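Local coordinates for uncharacterized protein (Wolinella succinogenes, PDB 3JYG) that is of unknown function but belongs to the 6-pyruvoyl tetrahydropterin synthase family and binds a zinc ion, at residues Phe13-Arg18 / Leu77-Ile82; His96-Ala102 / Val113-Ile118. All coordinates share one frame; numbering follows the deposited sequence.

Contact 1: residues Phe13-Arg18 / Leu77-Ile82. With ZN (zinc ion), chain G.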
ATOM      1  N   PHE A  13     -15.786  -0.509  -7.266  1.00 17.92           N
ATOM      2  CA  PHE A  13     -17.248  -0.462  -7.422  1.00 17.95           C
ATOM      3  C   PHE A  13     -17.846   0.475  -6.391  1.00 17.71           C
ATOM      4  O   PHE A  13     -17.204   0.816  -5.403  1.00 19.08           O
ATOM      5  CB  PHE A  13     -17.951  -1.848  -7.348  1.00 17.29           C
ATOM      6  CG  PHE A  13     -17.905  -2.532  -5.963  1.00 18.75           C
ATOM      7  CD1 PHE A  13     -16.729  -3.132  -5.507  1.00 18.88           C
ATOM      8  CD2 PHE A  13     -19.046  -2.591  -5.142  1.00 16.16           C
ATOM      9  CE1 PHE A  13     -16.663  -3.776  -4.282  1.00 17.14           C
ATOM     10  CE2 PHE A  13     -18.989  -3.223  -3.879  1.00 17.02           C
ATOM     11  CZ  PHE A  13     -17.800  -3.840  -3.460  1.00 17.87           C
ATOM     12  N   CYS A  14     -19.073   0.900  -6.646  1.00 17.11           N
ATOM     13  CA  CYS A  14     -19.833   1.759  -5.729  0.70 17.66           C
ATOM     14  C   CYS A  14     -21.037   0.974  -5.241  1.00 15.95           C
ATOM     15  O   CYS A  14     -21.611   0.208  -6.010  1.00 15.94           O
ATOM     16  CB  CYS A  14     -20.280   3.061  -6.429  0.70 17.57           C
ATOM     17  SG  CYS A  14     -18.976   3.892  -7.331  0.70 23.17           S
ATOM     18  N   TYR A  15     -21.429   1.171  -3.984  1.00 14.71           N
ATOM     19  CA  TYR A  15     -22.561   0.424  -3.447  1.00 14.76           C
ATOM     20  C   TYR A  15     -23.184   1.230  -2.320  1.00 14.61           C
ATOM     21  O   TYR A  15     -22.531   2.110  -1.789  1.00 15.81           O
ATOM     22  CB  TYR A  15     -22.122  -0.969  -2.935  1.00 12.09           C
ATOM     23  CG  TYR A  15     -21.078  -0.906  -1.811  1.00 14.97           C
ATOM     24  CD1 TYR A  15     -19.746  -0.522  -2.078  1.00 14.14           C
ATOM     25  CD2 TYR A  15     -21.423  -1.234  -0.481  1.00 14.02           C
ATOM     26  CE1 TYR A  15     -18.793  -0.453  -1.069  1.00 14.44           C
ATOM     27  CE2 TYR A  15     -20.459  -1.176   0.543  1.00 14.01           C
ATOM     28  CZ  TYR A  15     -19.151  -0.772   0.246  1.00 15.11           C
ATOM     29  OH  TYR A  15     -18.167  -0.735   1.241  1.00 15.00           O
ATOM     30  N   GLY A  16     -24.420   0.898  -1.951  1.00 15.28           N
ATOM     31  CA  GLY A  16     -24.996   1.392  -0.682  1.00 14.87           C
ATOM     32  C   GLY A  16     -25.017   0.252   0.337  1.00 16.76           C
ATOM     33  O   GLY A  16     -24.984  -0.929  -0.042  1.00 16.15           O
ATOM     34  N   HIS A  17     -25.031   0.590   1.627  1.00 15.98           N
ATOM     35  CA  HIS A  17     -25.227  -0.419   2.630  1.00 17.14           C
ATOM     36  C   HIS A  17     -25.569   0.262   3.934  1.00 17.93           C
ATOM     37  O   HIS A  17     -25.641   1.508   4.008  1.00 16.86           O
ATOM     38  CB  HIS A  17     -23.988  -1.367   2.755  1.00 16.76           C
ATOM     39  CG  HIS A  17     -22.860  -0.847   3.615  1.00 18.23           C
ATOM     40  ND1 HIS A  17     -22.013  -1.690   4.306  1.00 20.76           N
ATOM     41  CD2 HIS A  17     -22.429   0.411   3.877  1.00 18.37           C
ATOM     42  CE1 HIS A  17     -21.114  -0.975   4.960  1.00 21.32           C
ATOM     43  NE2 HIS A  17     -21.350   0.303   4.718  1.00 22.10           N
ATOM     44  N   ARG A  18     -25.795  -0.573   4.942  1.00 18.47           N
ATOM     45  CA  ARG A  18     -25.718  -0.128   6.314  1.00 18.80           C
ATOM     46  C   ARG A  18     -25.212  -1.304   7.170  1.00 18.01           C
ATOM     47  O   ARG A  18     -25.417  -2.466   6.823  1.00 19.07           O
ATOM     48  CB  ARG A  18     -27.083   0.402   6.798  1.00 20.73           C
ATOM     49  CG  ARG A  18     -28.037  -0.640   7.317  1.00 18.76           C
ATOM     50  CD  ARG A  18     -29.325  -0.001   7.866  1.00 17.77           C
ATOM     51  NE  ARG A  18     -30.089  -0.958   8.677  1.00 14.49           N
ATOM     52  CZ  ARG A  18     -30.448  -0.756   9.950  1.00 15.22           C
ATOM     53  NH1 ARG A  18     -30.106   0.366  10.614  1.00 12.82           N
ATOM     54  NH2 ARG A  18     -31.171  -1.686  10.566  1.00 15.52           N
ATOM     55  N   LEU A  77     -22.142  -6.572  -7.981  1.00 16.86           N
ATOM     56  CA  LEU A  77     -22.033  -5.635  -6.861  1.00 16.63           C
ATOM     57  C   LEU A  77     -22.077  -4.157  -7.222  1.00 16.83           C
ATOM     58  O   LEU A  77     -22.527  -3.363  -6.418  1.00 16.28           O
ATOM     59  CB  LEU A  77     -20.775  -5.918  -6.027  1.00 16.44           C
ATOM     60  CG  LEU A  77     -20.587  -7.374  -5.568  1.00 15.87           C
ATOM     61  CD1 LEU A  77     -19.277  -7.474  -4.811  1.00 19.95           C
ATOM     62  CD2 LEU A  77     -21.731  -7.797  -4.646  1.00 14.57           C
ATOM     63  N   ASP A  78     -21.648  -3.775  -8.427  1.00 16.37           N
ATOM     64  CA  ASP A  78     -21.533  -2.334  -8.718  1.00 17.67           C
ATOM     65  C   ASP A  78     -22.911  -1.702  -8.859  1.00 16.88           C
ATOM     66  O   ASP A  78     -23.772  -2.272  -9.516  1.00 17.12           O
ATOM     67  CB  ASP A  78     -20.721  -2.071  -9.974  1.00 17.36           C
ATOM     68  CG  ASP A  78     -20.512  -0.577 -10.218  1.00 21.71           C
ATOM     69  OD1 ASP A  78     -19.980   0.145  -9.325  1.00 19.15           O
ATOM     70  OD2 ASP A  78     -20.957  -0.108 -11.300  1.00 24.99           O
ATOM     71  N   HIS A  79     -23.097  -0.528  -8.246  1.00 16.47           N
ATOM     72  CA  HIS A  79     -24.376   0.180  -8.306  1.00 17.12           C
ATOM     73  C   HIS A  79     -25.505  -0.589  -7.654  1.00 16.26           C
ATOM     74  O   HIS A  79     -26.636  -0.601  -8.156  1.00 17.20           O
ATOM     75  CB  HIS A  79     -24.701   0.597  -9.763  1.00 16.91           C
ATOM     76  CG  HIS A  79     -23.957   1.833 -10.189  1.00 21.53           C
ATOM     77  ND1 HIS A  79     -22.592   1.850 -10.394  1.00 24.14           N
ATOM     78  CD2 HIS A  79     -24.379   3.110 -10.357  1.00 25.57           C
ATOM     79  CE1 HIS A  79     -22.209   3.084 -10.678  1.00 27.23           C
ATOM     80  NE2 HIS A  79     -23.275   3.865 -10.676  1.00 26.74           N
ATOM     81  N   ARG A  80     -25.205  -1.257  -6.547  1.00 14.97           N
ATOM     82  CA  ARG A  80     -26.241  -2.030  -5.840  1.00 14.67           C
ATOM     83  C   ARG A  80     -26.296  -1.626  -4.368  1.00 14.76           C
ATOM     84  O   ARG A  80     -25.384  -0.969  -3.868  1.00 15.92           O
ATOM     85  CB  ARG A  80     -25.929  -3.518  -5.896  1.00 15.01           C
ATOM     86  CG  ARG A  80     -25.678  -4.084  -7.273  1.00 15.98           C
ATOM     87  CD  ARG A  80     -26.942  -4.207  -8.103  1.00 17.02           C
ATOM     88  NE  ARG A  80     -26.537  -4.755  -9.411  1.00 18.27           N
ATOM     89  CZ  ARG A  80     -27.354  -5.000 -10.419  1.00 22.25           C
ATOM     90  NH1 ARG A  80     -28.663  -4.833 -10.279  1.00 16.76           N
ATOM     91  NH2 ARG A  80     -26.853  -5.492 -11.556  1.00 25.42           N
ATOM     92  N   PHE A  81     -27.355  -2.024  -3.675  1.00 13.71           N
ATOM     93  CA  PHE A  81     -27.397  -1.883  -2.230  1.00 12.78           C
ATOM     94  C   PHE A  81     -27.222  -3.293  -1.560  1.00 12.64           C
ATOM     95  O   PHE A  81     -28.044  -4.215  -1.769  1.00 11.61           O
ATOM     96  CB  PHE A  81     -28.709  -1.231  -1.809  1.00 13.03           C
ATOM     97  CG  PHE A  81     -28.797  -0.924  -0.311  1.00 12.41           C
ATOM     98  CD1 PHE A  81     -29.035  -1.954   0.610  1.00 12.99           C
ATOM     99  CD2 PHE A  81     -28.724   0.391   0.139  1.00 14.23           C
ATOM    100  CE1 PHE A  81     -29.124  -1.708   2.001  1.00 14.52           C
ATOM    101  CE2 PHE A  81     -28.829   0.687   1.523  1.00 17.30           C
ATOM    102  CZ  PHE A  81     -29.024  -0.399   2.468  1.00 17.99           C
ATOM    103  N   ILE A  82     -26.193  -3.433  -0.744  1.00 11.20           N
ATOM    104  CA  ILE A  82     -25.886  -4.756  -0.136  1.00 11.46           C
ATOM    105  C   ILE A  82     -26.547  -4.829   1.241  1.00 10.82           C
ATOM    106  O   ILE A  82     -26.348  -3.978   2.101  1.00 12.77           O
ATOM    107  CB  ILE A  82     -24.357  -5.023   0.039  1.00 12.31           C
ATOM    108  CG1 ILE A  82     -23.593  -4.795  -1.288  1.00 11.67           C
ATOM    109  CG2 ILE A  82     -24.121  -6.451   0.620  1.00  8.21           C
ATOM    110  CD1 ILE A  82     -22.045  -4.937  -1.153  1.00 14.64           C
TER
HETATM  111 ZN    ZN G 200     -20.233   2.088   5.759  1.00 28.83          ZN
HETATM  112  O   HOH W   1     -27.064  -2.788   4.447  1.00 31.16           O
HETATM  113  O   HOH W   2     -18.444   0.410   6.211  1.00 34.60           O
HETATM  114  O   HOH W   3     -18.961   3.605   7.083  1.00 23.93           O

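Contact 2: residues His96-Ala102 / Val113-Ile118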
ATOM      1  N   HIS A  96     -42.277  -6.752  -0.146  1.00 25.24           N
ATOM      2  CA  HIS A  96     -42.820  -7.797  -1.005  1.00 24.89           C
ATOM      3  C   HIS A  96     -42.174  -9.143  -0.786  1.00 24.25           C
ATOM      4  O   HIS A  96     -42.623 -10.126  -1.358  1.00 23.97           O
ATOM      5  CB  HIS A  96     -42.681  -7.413  -2.494  1.00 25.01           C
ATOM      6  CG  HIS A  96     -43.485  -6.213  -2.879  1.00 26.72           C
ATOM      7  ND1 HIS A  96     -43.086  -4.925  -2.580  1.00 28.69           N
ATOM      8  CD2 HIS A  96     -44.676  -6.101  -3.514  1.00 29.32           C
ATOM      9  CE1 HIS A  96     -43.987  -4.070  -3.033  1.00 29.12           C
ATOM     10  NE2 HIS A  96     -44.958  -4.759  -3.611  1.00 29.47           N
ATOM     11  N   PHE A  97     -41.085  -9.172  -0.008  1.00 23.56           N
ATOM     12  CA  PHE A  97     -40.298 -10.377   0.236  1.00 23.17           C
ATOM     13  C   PHE A  97     -40.049 -10.502   1.746  1.00 23.01           C
ATOM     14  O   PHE A  97     -38.997 -10.982   2.180  1.00 22.37           O
ATOM     15  CB  PHE A  97     -38.952 -10.308  -0.533  1.00 23.27           C
ATOM     16  CG  PHE A  97     -39.111 -10.286  -2.039  1.00 23.31           C
ATOM     17  CD1 PHE A  97     -39.200  -9.073  -2.729  1.00 21.64           C
ATOM     18  CD2 PHE A  97     -39.217 -11.480  -2.749  1.00 23.52           C
ATOM     19  CE1 PHE A  97     -39.390  -9.045  -4.108  1.00 21.99           C
ATOM     20  CE2 PHE A  97     -39.384 -11.473  -4.116  1.00 20.87           C
ATOM     21  CZ  PHE A  97     -39.470 -10.252  -4.810  1.00 23.81           C
ATOM     22  N   ALA A  98     -41.013 -10.064   2.551  1.00 23.42           N
ATOM     23  CA  ALA A  98     -40.823 -10.019   4.011  1.00 24.63           C
ATOM     24  C   ALA A  98     -40.593 -11.421   4.615  1.00 25.02           C
ATOM     25  O   ALA A  98     -39.918 -11.557   5.629  1.00 24.89           O
ATOM     26  CB  ALA A  98     -42.006  -9.299   4.701  1.00 24.81           C
ATOM     27  N   ASP A  99     -41.077 -12.468   3.937  1.00 25.83           N
ATOM     28  CA  ASP A  99     -40.889 -13.830   4.441  1.00 26.34           C
ATOM     29  C   ASP A  99     -39.532 -14.402   4.041  1.00 26.48           C
ATOM     30  O   ASP A  99     -39.172 -15.503   4.458  1.00 25.69           O
ATOM     31  CB  ASP A  99     -42.046 -14.757   4.005  1.00 26.45           C
ATOM     32  CG  ASP A  99     -42.014 -15.139   2.517  1.00 29.05           C
ATOM     33  OD1 ASP A  99     -41.087 -14.768   1.750  1.00 30.00           O
ATOM     34  OD2 ASP A  99     -42.965 -15.836   2.108  1.00 30.57           O
ATOM     35  N   LYS A 100     -38.805 -13.667   3.183  1.00 26.11           N
ATOM     36  CA  LYS A 100     -37.463 -14.063   2.752  1.00 25.76           C
ATOM     37  C   LYS A 100     -37.460 -15.443   2.101  1.00 27.09           C
ATOM     38  O   LYS A 100     -36.428 -16.126   2.122  1.00 26.77           O
ATOM     39  CB  LYS A 100     -36.473 -14.099   3.925  1.00 25.38           C
ATOM     40  CG  LYS A 100     -36.481 -12.888   4.859  1.00 24.44           C
ATOM     41  CD  LYS A 100     -35.515 -13.188   6.017  1.00 19.82           C
ATOM     42  CE  LYS A 100     -35.464 -12.021   6.949  1.00 22.03           C
ATOM     43  NZ  LYS A 100     -34.550 -12.207   8.121  1.00 17.62           N
ATOM     44  N   SER A 101     -38.590 -15.880   1.541  1.00 27.07           N
ATOM     45  CA  SER A 101     -38.570 -17.171   0.852  1.00 28.70           C
ATOM     46  C   SER A 101     -38.257 -17.076  -0.627  1.00 27.33           C
ATOM     47  O   SER A 101     -37.560 -17.941  -1.146  1.00 28.65           O
ATOM     48  CB  SER A 101     -39.879 -17.952   1.008  1.00 28.39           C
ATOM     49  OG  SER A 101     -40.911 -17.227   0.354  1.00 33.96           O
ATOM     50  N   ALA A 102     -38.810 -16.081  -1.312  1.00 26.32           N
ATOM     51  CA  ALA A 102     -38.716 -16.037  -2.780  1.00 25.33           C
ATOM     52  C   ALA A 102     -37.427 -15.309  -3.172  1.00 24.71           C
ATOM     53  O   ALA A 102     -37.465 -14.276  -3.846  1.00 24.71           O
ATOM     54  CB  ALA A 102     -39.973 -15.339  -3.389  1.00 25.32           C
ATOM     55  N   VAL A 113     -33.791 -11.038  -5.493  1.00 18.74           N
ATOM     56  CA  VAL A 113     -35.194 -11.418  -5.333  1.00 19.58           C
ATOM     57  C   VAL A 113     -35.645 -12.248  -6.557  1.00 20.16           C
ATOM     58  O   VAL A 113     -35.036 -12.168  -7.629  1.00 19.89           O
ATOM     59  CB  VAL A 113     -36.098 -10.197  -5.069  1.00 19.37           C
ATOM     60  CG1 VAL A 113     -35.660  -9.504  -3.775  1.00 17.64           C
ATOM     61  CG2 VAL A 113     -36.067  -9.234  -6.279  1.00 18.41           C
ATOM     62  N   ASP A 114     -36.642 -13.104  -6.355  1.00 21.32           N
ATOM     63  CA  ASP A 114     -37.331 -13.771  -7.440  1.00 23.60           C
ATOM     64  C   ASP A 114     -38.271 -12.732  -8.039  1.00 23.84           C
ATOM     65  O   ASP A 114     -39.255 -12.370  -7.402  1.00 22.61           O
ATOM     66  CB  ASP A 114     -38.185 -14.953  -6.913  1.00 24.35           C
ATOM     67  CG  ASP A 114     -38.841 -15.756  -8.050  1.00 27.49           C
ATOM     68  OD1 ASP A 114     -38.937 -15.250  -9.201  1.00 24.83           O
ATOM     69  OD2 ASP A 114     -39.256 -16.903  -7.775  1.00 30.69           O
ATOM     70  N   PHE A 115     -37.972 -12.263  -9.246  1.00 25.09           N
ATOM     71  CA  PHE A 115     -38.803 -11.230  -9.873  1.00 26.78           C
ATOM     72  C   PHE A 115     -40.196 -11.669 -10.320  1.00 28.38           C
ATOM     73  O   PHE A 115     -41.097 -10.838 -10.473  1.00 28.50           O
ATOM     74  CB  PHE A 115     -38.042 -10.545 -10.992  1.00 27.48           C
ATOM     75  CG  PHE A 115     -36.969  -9.614 -10.492  1.00 29.28           C
ATOM     76  CD1 PHE A 115     -37.258  -8.280 -10.240  1.00 31.85           C
ATOM     77  CD2 PHE A 115     -35.677 -10.078 -10.255  1.00 30.32           C
ATOM     78  CE1 PHE A 115     -36.263  -7.400  -9.768  1.00 30.47           C
ATOM     79  CE2 PHE A 115     -34.679  -9.197  -9.776  1.00 32.52           C
ATOM     80  CZ  PHE A 115     -34.987  -7.860  -9.538  1.00 28.11           C
ATOM     81  N   GLU A 116     -40.386 -12.972 -10.491  1.00 29.79           N
ATOM     82  CA  GLU A 116     -41.742 -13.530 -10.695  1.00 31.68           C
ATOM     83  C   GLU A 116     -42.739 -13.037  -9.666  1.00 31.64           C
ATOM     84  O   GLU A 116     -43.881 -12.755 -10.010  1.00 32.50           O
ATOM     85  CB  GLU A 116     -41.736 -15.066 -10.704  1.00 32.23           C
ATOM     86  CG  GLU A 116     -41.000 -15.666 -11.916  1.00 36.36           C
ATOM     87  CD  GLU A 116     -41.726 -15.402 -13.243  1.00 43.89           C
ATOM     88  OE1 GLU A 116     -42.994 -15.445 -13.273  1.00 46.67           O
ATOM     89  OE2 GLU A 116     -41.021 -15.140 -14.253  1.00 46.52           O
ATOM     90  N   ARG A 117     -42.334 -12.906  -8.417  1.00 30.94           N
ATOM     91  CA  ARG A 117     -43.326 -12.555  -7.421  1.00 30.95           C
ATOM     92  C   ARG A 117     -43.758 -11.067  -7.422  1.00 31.05           C
ATOM     93  O   ARG A 117     -44.795 -10.730  -6.846  1.00 29.24           O
ATOM     94  CB  ARG A 117     -42.992 -13.162  -6.034  1.00 32.02           C
ATOM     95  CG  ARG A 117     -42.285 -12.287  -4.998  1.00 33.26           C
ATOM     96  CD  ARG A 117     -42.901 -12.407  -3.531  1.00 37.28           C
ATOM     97  NE  ARG A 117     -42.886 -13.739  -2.890  1.00 38.46           N
ATOM     98  CZ  ARG A 117     -42.665 -13.970  -1.583  1.00 39.76           C
ATOM     99  NH1 ARG A 117     -42.425 -12.978  -0.735  1.00 35.49           N
ATOM    100  NH2 ARG A 117     -42.670 -15.219  -1.113  1.00 40.90           N
ATOM    101  N   ILE A 118     -43.006 -10.203  -8.128  1.00 30.18           N
ATOM    102  CA  ILE A 118     -43.346  -8.757  -8.246  1.00 30.47           C
ATOM    103  C   ILE A 118     -43.670  -8.298  -9.670  1.00 31.12           C
ATOM    104  O   ILE A 118     -43.645  -7.096  -9.989  1.00 31.55           O
ATOM    105  CB  ILE A 118     -42.242  -7.835  -7.669  1.00 29.86           C
ATOM    106  CG1 ILE A 118     -40.869  -8.211  -8.261  1.00 29.64           C
ATOM    107  CG2 ILE A 118     -42.281  -7.881  -6.144  1.00 29.24           C
ATOM    108  CD1 ILE A 118     -39.731  -7.381  -7.748  1.00 26.86           C
TER
HETATM  109  O   HOH W   4     -43.294 -12.304   1.847  1.00 37.39           O

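Contact 1: residues Phe13-Arg18 / Leu77-Ile82
D78 meets F13 and C14 beside the parallel pairing of strands 3-17 and 80-84, which centres on G16 and F81. Its CB lies beside F13 CB, 3.8 Å away. CG is anti to the backbone N (chi1 -176°), which swings the carboxylate back against the edge of the first strand. There D78 OD1 accepts the amide hydrogen of C14 N at 2.9 Å, nearly straight, and also rests on F13 CA. D78 OD2 turns the other way and takes a hydrogen bond from H79 ND1, which approaches from above the carboxylate plane, so both oxygens have a donor and the group's rotation is fixed. H79 N, inside the type II turn from L77 to R80, donates to C14 O (2.8 Å). At the same turn L77 CB sits over one face of the F13 ring in a CH-pi contact. Beyond it the backbones pair around G16, whose N donates to R80 O (2.8 Å) and whose O accepts from I82 N (2.9 Å).

The F81 ring lies flat over the backbone of G16 and H17, with H17 CA 4.0 Å from its centroid in a CH-pi contact. With no side chain on G16, the ring can come this close. On the other side of the sheet, I82 CD1 touches Y15 CD2 at 3.8 Å. A water joins R18 N to I82 O just past H17, whose NE2 binds zinc together with H40, H42 and two waters, a three-histidine site as in the 6-pyruvoyl tetrahydropterin synthase family.

Strand 3-17, ending at H17, lies here between strand 80-84 and strand 40-52, which carries H40 and H42. Helix 67-77 covers F13 through I73, and strand 132-135 continues the sheet beyond I82.

Contact 2: residues His96-Ala102 / Val113-Ile118
R117 reaches across to the 96-102 loop and spreads its guanidinium among three of its residues. NH1 donates to the carbonyl oxygen of H96 at 2.9 Å, almost straight and close to the guanidinium plane. NH2 forms a salt bridge with D99, meeting OD2 on its syn side at 3.3 Å, while the further bonds to D99 OD1 are weak. A102 CB lies over one face of the guanidinium, 3.5 Å from R117 CZ. The arginine chain, bent at chi2 and chi3, runs past the F97 ring in the opposite direction; its closest approach there is too short to be trusted.

V113 CB covers one face of that ring, 3.6 Å from its centroid, and I118 CG2 touches F97 CE1. One backbone bond, D114 N to A102 O at 2.9 Å, ties together the loops before strand 103-105 and after strand 110-113, at the edge hairpin.

In the second shell, D99 is held by an Asx turn: its OD1 accepts from S101 N and S101 OG, both from the same face of the carboxylate. D114 OD1 makes a matching Asx turn with E116 N. Y129 of helix 123-131 packs edge-to-face on F97 and hydrogen-bonds H96 ND1.

The D99 carboxylate would partly offset the arginine's charge, while the near-linear bond to H96 O also fixes the direction of NH1. R117 is exposed, so solvent probably moderates the salt bridge.

Contact 1 closes before contact 2 opens along the chain, and their centres lie about 20 Å apart, with nearest atoms about 7 Å from each other and no touch. Residues 13-18 and 77-82 sit on adjacent strands near the middle of the mixed sheet, about 8 Å from the chain centre, beside the zinc site. Residues 96-102 and 113-118 are loops flanking the hairpin 103-105/110-113 at one edge of the same sheet, about 22 Å from that centre. Strand 132-135 bridges 80-84 and 110-113, and helix 123-131 leads into it, so the sheet connects the metal-bearing core to the peripheral loops.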